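Signal recognition particle subunit srp14 (Schizosaccharomyces pombe, PDB 2W9J) forms part of the signal recognition particle, which probably targets nascent secretory and membrane proteins to the endoplasmic reticulum, and binds its 7S RNA. Local coordinates at residues Asp65-Thr68 against Asp69-Ser73. Numbering follows the deposited sequence.
Sequences DYFT and DFFQS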
ATOM      1  N   ASP A  65     -13.441  -0.232  -8.254  1.00 45.99           N
ATOM      2  CA  ASP A  65     -13.629   1.033  -8.953  1.00 46.64           C
ATOM      3  C   ASP A  65     -12.421   1.974  -8.835  1.00 46.88           C
ATOM      4  O   ASP A  65     -12.226   2.852  -9.672  1.00 46.62           O
ATOM      5  CB  ASP A  65     -14.893   1.732  -8.433  1.00 46.87           C
ATOM      6  CG  ASP A  65     -16.185   1.038  -8.871  1.00 47.39           C
ATOM      7  OD1 ASP A  65     -16.139   0.199  -9.804  1.00 48.54           O
ATOM      8  OD2 ASP A  65     -17.253   1.341  -8.283  1.00 46.79           O
ATOM      9  N   TYR A  66     -11.617   1.787  -7.795  1.00 47.21           N
ATOM     10  CA  TYR A  66     -10.515   2.695  -7.522  1.00 47.90           C
ATOM     11  C   TYR A  66      -9.154   2.072  -7.852  1.00 47.59           C
ATOM     12  O   TYR A  66      -8.108   2.662  -7.576  1.00 47.53           O
ATOM     13  CB  TYR A  66     -10.573   3.167  -6.059  1.00 48.50           C
ATOM     14  CG  TYR A  66      -9.835   4.477  -5.786  1.00 51.42           C
ATOM     15  CD1 TYR A  66      -8.655   4.495  -5.023  1.00 53.49           C
ATOM     16  CD2 TYR A  66     -10.317   5.703  -6.290  1.00 53.46           C
ATOM     17  CE1 TYR A  66      -7.971   5.692  -4.763  1.00 55.43           C
ATOM     18  CE2 TYR A  66      -9.640   6.910  -6.037  1.00 55.50           C
ATOM     19  CZ  TYR A  66      -8.467   6.891  -5.274  1.00 56.93           C
ATOM     20  OH  TYR A  66      -7.787   8.064  -5.019  1.00 58.59           O
ATOM     21  N   PHE A  67      -9.171   0.887  -8.460  1.00 47.36           N
ATOM     22  CA  PHE A  67      -7.940   0.160  -8.795  1.00 47.35           C
ATOM     23  C   PHE A  67      -6.938   0.969  -9.655  1.00 47.39           C
ATOM     24  O   PHE A  67      -5.785   1.177  -9.250  1.00 47.31           O
ATOM     25  CB  PHE A  67      -8.286  -1.178  -9.463  1.00 47.25           C
ATOM     26  CG  PHE A  67      -8.146  -2.378  -8.560  1.00 47.30           C
ATOM     27  CD1 PHE A  67      -8.634  -2.356  -7.249  1.00 46.76           C
ATOM     28  CD2 PHE A  67      -7.542  -3.548  -9.036  1.00 46.95           C
ATOM     29  CE1 PHE A  67      -8.504  -3.459  -6.425  1.00 46.32           C
ATOM     30  CE2 PHE A  67      -7.407  -4.658  -8.222  1.00 46.68           C
ATOM     31  CZ  PHE A  67      -7.894  -4.616  -6.908  1.00 47.14           C
ATOM     32  N   THR A  68      -7.380   1.416 -10.829  1.00 47.36           N
ATOM     33  CA  THR A  68      -6.556   2.260 -11.703  1.00 47.56           C
ATOM     34  C   THR A  68      -5.861   3.381 -10.912  1.00 47.47           C
ATOM     35  O   THR A  68      -4.626   3.487 -10.916  1.00 47.50           O
ATOM     36  CB  THR A  68      -7.406   2.886 -12.826  1.00 47.58           C
ATOM     37  OG1 THR A  68      -7.972   1.849 -13.634  1.00 48.13           O
ATOM     38  CG2 THR A  68      -6.565   3.798 -13.690  1.00 47.68           C
ATOM     39  N   ASP A  69      -6.680   4.190 -10.228  1.00 47.26           N
ATOM     40  CA  ASP A  69      -6.239   5.340  -9.433  1.00 46.63           C
ATOM     41  C   ASP A  69      -5.216   4.954  -8.385  1.00 46.12           C
ATOM     42  O   ASP A  69      -4.151   5.574  -8.297  1.00 45.70           O
ATOM     43  CB  ASP A  69      -7.442   5.988  -8.742  1.00 46.75           C
ATOM     44  CG  ASP A  69      -8.238   6.893  -9.672  1.00 47.82           C
ATOM     45  OD1 ASP A  69      -7.656   7.881 -10.200  1.00 48.23           O
ATOM     46  OD2 ASP A  69      -9.453   6.627  -9.859  1.00 48.18           O
ATOM     47  N   PHE A  70      -5.554   3.926  -7.602  1.00 45.59           N
ATOM     48  CA  PHE A  70      -4.718   3.472  -6.503  1.00 45.20           C
ATOM     49  C   PHE A  70      -3.400   2.926  -6.983  1.00 45.46           C
ATOM     50  O   PHE A  70      -2.366   3.256  -6.426  1.00 45.33           O
ATOM     51  CB  PHE A  70      -5.416   2.415  -5.639  1.00 45.08           C
ATOM     52  CG  PHE A  70      -4.577   1.957  -4.488  1.00 43.43           C
ATOM     53  CD1 PHE A  70      -4.575   2.661  -3.298  1.00 41.40           C
ATOM     54  CD2 PHE A  70      -3.729   0.856  -4.619  1.00 42.95           C
ATOM     55  CE1 PHE A  70      -3.766   2.258  -2.233  1.00 42.00           C
ATOM     56  CE2 PHE A  70      -2.921   0.449  -3.561  1.00 42.20           C
ATOM     57  CZ  PHE A  70      -2.941   1.152  -2.362  1.00 41.45           C
ATOM     58  N   PHE A  71      -3.432   2.085  -8.005  1.00 46.23           N
ATOM     59  CA  PHE A  71      -2.188   1.555  -8.547  1.00 47.50           C
ATOM     60  C   PHE A  71      -1.375   2.615  -9.278  1.00 48.12           C
ATOM     61  O   PHE A  71      -0.147   2.542  -9.325  1.00 47.88           O
ATOM     62  CB  PHE A  71      -2.417   0.279  -9.360  1.00 47.40           C
ATOM     63  CG  PHE A  71      -2.845  -0.875  -8.509  1.00 48.68           C
ATOM     64  CD1 PHE A  71      -4.134  -1.389  -8.596  1.00 48.92           C
ATOM     65  CD2 PHE A  71      -1.980  -1.405  -7.551  1.00 49.62           C
ATOM     66  CE1 PHE A  71      -4.541  -2.437  -7.771  1.00 48.51           C
ATOM     67  CE2 PHE A  71      -2.382  -2.450  -6.722  1.00 48.79           C
ATOM     68  CZ  PHE A  71      -3.665  -2.966  -6.834  1.00 48.77           C
ATOM     69  N   GLN A  72      -2.059   3.625  -9.805  1.00 49.40           N
ATOM     70  CA  GLN A  72      -1.362   4.777 -10.371  1.00 50.79           C
ATOM     71  C   GLN A  72      -0.612   5.558  -9.275  1.00 51.36           C
ATOM     72  O   GLN A  72       0.528   5.949  -9.484  1.00 51.31           O
ATOM     73  CB  GLN A  72      -2.321   5.672 -11.154  1.00 50.71           C
ATOM     74  CG  GLN A  72      -1.646   6.666 -12.081  1.00 52.44           C
ATOM     75  CD  GLN A  72      -1.034   6.021 -13.320  1.00 53.91           C
ATOM     76  OE1 GLN A  72       0.006   5.351 -13.243  1.00 54.62           O
ATOM     77  NE2 GLN A  72      -1.668   6.239 -14.477  1.00 52.81           N
ATOM     78  N   SER A  73      -1.242   5.751  -8.113  1.00 52.29           N
ATOM     79  CA  SER A  73      -0.608   6.422  -6.962  1.00 53.23           C
ATOM     80  C   SER A  73       0.457   5.552  -6.325  1.00 53.84           C
ATOM     81  O   SER A  73       1.451   6.059  -5.803  1.00 54.03           O
ATOM     82  CB  SER A  73      -1.641   6.740  -5.881  1.00 53.12           C
ATOM     83  OG  SER A  73      -2.253   7.991  -6.087  1.00 54.01           O
TER
HETATM   84  O   HOH W   1      -9.493   4.011 -10.621  1.00 50.42           O
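Phe-67 offers one face of its ring to the edge of Phe-71, whose CE1 sits over the rim near CD2 of Phe-67. The two side chains lie side by side and point the same way, yet their rings stand nearly at right angles, a T-shaped (edge-to-face) pair with centroids 5.0 Å apart and planes at 81°. The spacing illustrates how about one helical turn brings i and i+4 side chains together; on the backbone Phe-71 N donates to Phe-67 O (2.8 Å), nearly straight at 173°. Were Phe-67 replaced by an alanine, the edge of Phe-71 would probably lose its aromatic face, and a gap is likely to open beside it.

Tyr-66, the N-cap residue, works differently. A chi1 of -158°, with CG opposite the backbone N, sets its ring beside the carbonyl carbon, where Asp-69 CB sits over the centre of one face, 3.6 Å from the centroid, in a CH-pi contact. Tyr-66 O accepts from Phe-70 N (2.8 Å), beginning a run of i-to-i+4 bonds. One water ties Asp-65 to the first turn: it accepts from Asp-69 N (2.8 Å) and donates to Asp-69 OD2 and Asp-65 O.

Helices 67-76 and 5-17 pack on the antiparallel sheet, consistent with the alpha-beta-beta-beta-alpha fold of the SRP9/14 family: buried Phe-70 reaches Phe-8 and Val-62, Phe-67 touches Val-46, and Phe-71 meets Ile-48.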